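Local coordinates for protein PT26-6P (Thermococcus sp., PDB 2WB7) that is of unknown function but is encoded by a euryarchaeal mobile element and joins immunoglobulin-like domains to a helical domain, at residues 225-229 / 256-260; 230-236 / 253-257. All coordinates share one frame; numbering follows the deposited sequence.

Interaction 1. Residues 225-229 / 256-260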
# COMPACT_ATOMS: atom_id res chain seq x y z
N ASN A 225 -1.83 1.43 -6.68
CA ASN A 225 -1.52 0.50 -5.60
C ASN A 225 -2.28 -0.82 -5.73
O ASN A 225 -2.07 -1.74 -4.94
CB ASN A 225 -1.77 1.14 -4.23
CG ASN A 225 -3.22 1.59 -4.03
OD1 ASN A 225 -3.97 1.78 -4.99
ND2 ASN A 225 -3.61 1.79 -2.78
N ASP A 226 -3.15 -0.91 -6.73
CA ASP A 226 -3.91 -2.15 -6.95
C ASP A 226 -2.97 -3.34 -6.96
O ASP A 226 -3.37 -4.46 -6.66
CB ASP A 226 -4.66 -2.11 -8.27
CG ASP A 226 -5.51 -0.89 -8.40
OD1 ASP A 226 -5.27 0.09 -7.64
OD2 ASP A 226 -6.43 -0.91 -9.25
N VAL A 227 -1.72 -3.09 -7.32
CA VAL A 227 -0.69 -4.12 -7.24
C VAL A 227 -0.53 -4.66 -5.81
O VAL A 227 -0.17 -5.82 -5.60
CB VAL A 227 0.67 -3.58 -7.74
CG1 VAL A 227 1.71 -4.68 -7.72
CG2 VAL A 227 0.52 -2.96 -9.14
N ALA A 228 -0.82 -3.79 -4.83
CA ALA A 228 -0.63 -4.09 -3.42
C ALA A 228 -1.83 -4.74 -2.75
O ALA A 228 -2.37 -4.22 -1.78
CB ALA A 228 -0.23 -2.84 -2.68
N THR A 229 -2.25 -5.89 -3.26
CA THR A 229 -3.36 -6.62 -2.69
C THR A 229 -2.85 -7.87 -2.01
O THR A 229 -2.00 -8.55 -2.55
CB THR A 229 -4.28 -7.08 -3.81
OG1 THR A 229 -5.00 -5.95 -4.32
CG2 THR A 229 -5.26 -8.12 -3.31
N GLN A 256 -7.31 -5.41 3.62
CA GLN A 256 -6.65 -4.76 2.52
C GLN A 256 -6.28 -3.36 3.04
O GLN A 256 -7.01 -2.78 3.86
CB GLN A 256 -7.56 -4.66 1.29
CG GLN A 256 -8.04 -5.98 0.70
CD GLN A 256 -6.91 -6.83 0.15
OE1 GLN A 256 -5.88 -6.31 -0.29
NE2 GLN A 256 -7.11 -8.14 0.16
N ASN A 257 -5.15 -2.82 2.58
CA ASN A 257 -4.76 -1.45 2.89
C ASN A 257 -4.65 -0.66 1.60
O ASN A 257 -4.26 -1.19 0.58
CB ASN A 257 -3.39 -1.40 3.58
CG ASN A 257 -3.45 -1.75 5.04
OD1 ASN A 257 -3.16 -2.87 5.43
ND2 ASN A 257 -3.79 -0.78 5.87
N LYS A 258 -4.98 0.63 1.66
CA LYS A 258 -4.67 1.54 0.58
C LYS A 258 -3.32 2.19 0.92
O LYS A 258 -3.12 2.67 2.03
CB LYS A 258 -5.75 2.60 0.51
CG LYS A 258 -5.97 3.21 -0.86
CD LYS A 258 -6.58 4.60 -0.76
CE LYS A 258 -7.44 4.79 0.51
NZ LYS A 258 -7.94 6.22 0.68
N TYR A 259 -2.38 2.19 -0.02
CA TYR A 259 -1.02 2.67 0.26
C TYR A 259 -0.67 3.91 -0.53
O TYR A 259 -1.11 4.06 -1.66
CB TYR A 259 0.01 1.61 -0.10
CG TYR A 259 -0.05 0.34 0.70
CD1 TYR A 259 -0.65 -0.80 0.17
CD2 TYR A 259 0.52 0.26 1.97
CE1 TYR A 259 -0.70 -1.98 0.90
CE2 TYR A 259 0.48 -0.90 2.70
CZ TYR A 259 -0.13 -2.02 2.16
OH TYR A 259 -0.18 -3.20 2.88
N ALA A 260 0.15 4.79 0.06
CA ALA A 260 0.81 5.87 -0.66
C ALA A 260 2.22 6.04 -0.09
O ALA A 260 2.43 5.81 1.10
CB ALA A 260 0.03 7.16 -0.54
O HOH W 1 -3.11 -1.15 -2.32
O HOH W 2 -3.64 -4.82 0.81

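Interaction 2. Residues 230-236 / 253-257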
# COMPACT_ATOMS: atom_id res chain seq x y z
N ILE A 230 -3.37 -8.17 -0.82
CA ILE A 230 -3.13 -9.49 -0.23
C ILE A 230 -4.33 -10.40 -0.49
O ILE A 230 -5.48 -9.96 -0.48
CB ILE A 230 -2.83 -9.41 1.27
CG1 ILE A 230 -3.96 -8.70 2.01
CG2 ILE A 230 -1.52 -8.70 1.52
CD1 ILE A 230 -3.79 -8.74 3.53
N ASP A 231 -4.06 -11.68 -0.75
CA ASP A 231 -5.12 -12.63 -1.04
C ASP A 231 -5.98 -12.84 0.20
O ASP A 231 -5.47 -13.24 1.25
CB ASP A 231 -4.54 -13.99 -1.47
CG ASP A 231 -3.75 -13.91 -2.77
OD1 ASP A 231 -4.18 -13.17 -3.69
OD2 ASP A 231 -2.71 -14.60 -2.87
N GLY A 232 -7.27 -12.59 0.07
CA GLY A 232 -8.18 -12.83 1.19
C GLY A 232 -8.27 -11.70 2.21
O GLY A 232 -9.06 -11.79 3.15
N GLY A 233 -7.46 -10.65 2.04
CA GLY A 233 -7.58 -9.47 2.89
C GLY A 233 -9.00 -8.93 2.82
O GLY A 233 -9.65 -9.05 1.79
N MSE A 234 -9.49 -8.34 3.91
CA MSE A 234 -10.89 -7.96 3.97
C MSE A 234 -11.19 -6.48 3.70
O MSE A 234 -10.30 -5.64 3.78
CB MSE A 234 -11.52 -8.37 5.31
CG MSE A 234 -12.97 -8.80 5.15
SE MSE A 234 -13.99 -8.84 6.77
CE MSE A 234 -13.87 -6.97 7.23
N LEU A 235 -12.45 -6.20 3.38
CA LEU A 235 -12.97 -4.85 3.24
C LEU A 235 -14.11 -4.64 4.22
O LEU A 235 -14.89 -5.57 4.48
CB LEU A 235 -13.54 -4.65 1.84
CG LEU A 235 -12.50 -4.80 0.75
CD1 LEU A 235 -13.15 -5.02 -0.63
CD2 LEU A 235 -11.62 -3.55 0.77
N GLY A 236 -14.23 -3.43 4.75
CA GLY A 236 -15.39 -3.05 5.53
C GLY A 236 -15.54 -3.79 6.85
O GLY A 236 -14.57 -4.02 7.56
N VAL A 253 -8.77 -10.39 11.42
CA VAL A 253 -8.70 -10.65 9.99
C VAL A 253 -7.67 -9.67 9.44
O VAL A 253 -7.49 -8.58 9.99
CB VAL A 253 -10.02 -10.37 9.32
CG1 VAL A 253 -11.03 -11.48 9.59
CG2 VAL A 253 -10.54 -9.03 9.77
N LEU A 254 -7.00 -10.05 8.36
CA LEU A 254 -6.12 -9.10 7.69
C LEU A 254 -6.99 -8.17 6.89
O LEU A 254 -8.02 -8.58 6.35
CB LEU A 254 -5.18 -9.83 6.76
CG LEU A 254 -4.12 -10.71 7.43
CD1 LEU A 254 -3.09 -11.13 6.37
CD2 LEU A 254 -3.45 -9.99 8.62
N TYR A 255 -6.62 -6.91 6.81
CA TYR A 255 -7.40 -6.00 5.98
C TYR A 255 -6.61 -5.65 4.72
O TYR A 255 -5.38 -5.61 4.74
CB TYR A 255 -7.79 -4.73 6.77
CG TYR A 255 -9.15 -4.82 7.43
CD1 TYR A 255 -9.30 -5.36 8.70
CD2 TYR A 255 -10.28 -4.36 6.77
CE1 TYR A 255 -10.55 -5.45 9.29
CE2 TYR A 255 -11.52 -4.44 7.35
CZ TYR A 255 -11.65 -4.98 8.60
OH TYR A 255 -12.91 -5.05 9.15
N GLN A 256 -7.31 -5.41 3.62
CA GLN A 256 -6.65 -4.76 2.52
C GLN A 256 -6.28 -3.36 3.04
O GLN A 256 -7.01 -2.78 3.86
CB GLN A 256 -7.56 -4.66 1.29
CG GLN A 256 -8.04 -5.98 0.70
CD GLN A 256 -6.91 -6.83 0.15
OE1 GLN A 256 -5.88 -6.31 -0.29
NE2 GLN A 256 -7.11 -8.14 0.16
N ASN A 257 -5.15 -2.82 2.58
CA ASN A 257 -4.76 -1.45 2.89
C ASN A 257 -4.65 -0.66 1.60
O ASN A 257 -4.26 -1.19 0.58
CB ASN A 257 -3.39 -1.40 3.58
CG ASN A 257 -3.45 -1.75 5.04
OD1 ASN A 257 -3.16 -2.87 5.43
ND2 ASN A 257 -3.79 -0.78 5.87

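Interaction 1. Residues 225-229 / 256-260
A228 meets the ring of Y259 through its methyl, A228 CB lying 3.5 Å from Y259 CD1 and approaching obliquely. L31 of helix 21-34 touches both residues, so a small apolar side chain suits the A228 position. N257 CB lies over one face of the same ring, while A228 O sits at its edge; the phenol end is held by I268 O on the neighbouring strand. N225 packs against K258 and Y259.

Farther along, T229 crosses Q256 obliquely. With OG1 beside its backbone N (chi1 -73°), T229 CG2 is carried to 3.6 Å from Q256 OE1. T229 OG1 donates back to D226 O at 3.2 Å, a local bond that probably helps hold the 226-229 backbone.

Two waters lie between the polar backbone atoms. Water 1 lies within hydrogen-bonding distance of N225 O and N257 O. Water 2 lies 2.9 Å from both A228 O and Q256 OE1 and accepts from N257 N at 3.1 Å, so the strand amide can reach the loop carbonyl through solvent.

A228 centres an inverse gamma turn, and the contact is the water-mediated packing of an irregular loop on the first strand, 253-261, of the second immunoglobulin-like domain.

Interaction 2. Residues 230-236 / 253-257
Q256 and I230 run past each other in opposite directions, and the glutamine amide grips the isoleucine backbone at both its N and its O. Q256 OE1 accepts from I230 N at 3.2 Å, in the carbonyl plane and on a lone pair, while Q256 NE2 donates to I230 O nearly straight (165°) and within the amide plane. The bend of the Q256 chain at chi2 (-64°) turns the amide to meet them. Q256 NE2 also lies 3.2 Å from G233 O, bonded from above the carbonyl plane rather than on a lone pair. An alanine in place of Q256 would probably leave I230 N and G233 O without these partners and the turn less firmly tied to the strand.

That turn is type II, from I230 to G233, closed by G233 N on I230 O. G232 adopts backbone angles at which a side chain would strike the preceding carbonyl, and at G233 a CB would collide with Q256 NE2. Beyond it M234 forms a single bridge to Y255 with the bonding pattern of a parallel pair: M234 N donates to L254 O (2.9 Å) and Q256 N to M234 O (3.0 Å).

M234, present as selenomethionine, has a long, flexible chain that lies side by side with Y255, both pointing the same way; M234 CB is over one ring face and M234 SE is 5.5 Å from the Y255 ring centroid, an oblique Met-aromatic contact. G236 O approaches the edge of that ring. I230 crosses L254 at about a right angle, I230 CD1 resting 3.7 Å from L254 CB; these branched aliphatic side chains suit an apolar patch where A27 of helix 21-34 touches both.

How the interactions relate
The centres of interactions 1 and 2 lie about 10 Å apart, and both end on strand 253-261; their segments overlap at Q256 and N257, of which Q256 takes part in both contacts. On the other side the chain runs directly from 225-229 into 230-236, so one continuous piece of the loop between strands 221-222 and 253-261 follows the strand it later leads into. Interaction 2 pairs the later loop residues with the start of the strand, and interaction 1 the earlier ones with residues farther along. That strand sits inside the eight-stranded antiparallel sheet, flanked by 370-379 and 266-272. Together they lay the loop along this strand of the second immunoglobulin-like domain, with helix 21-34 packed against residues of both.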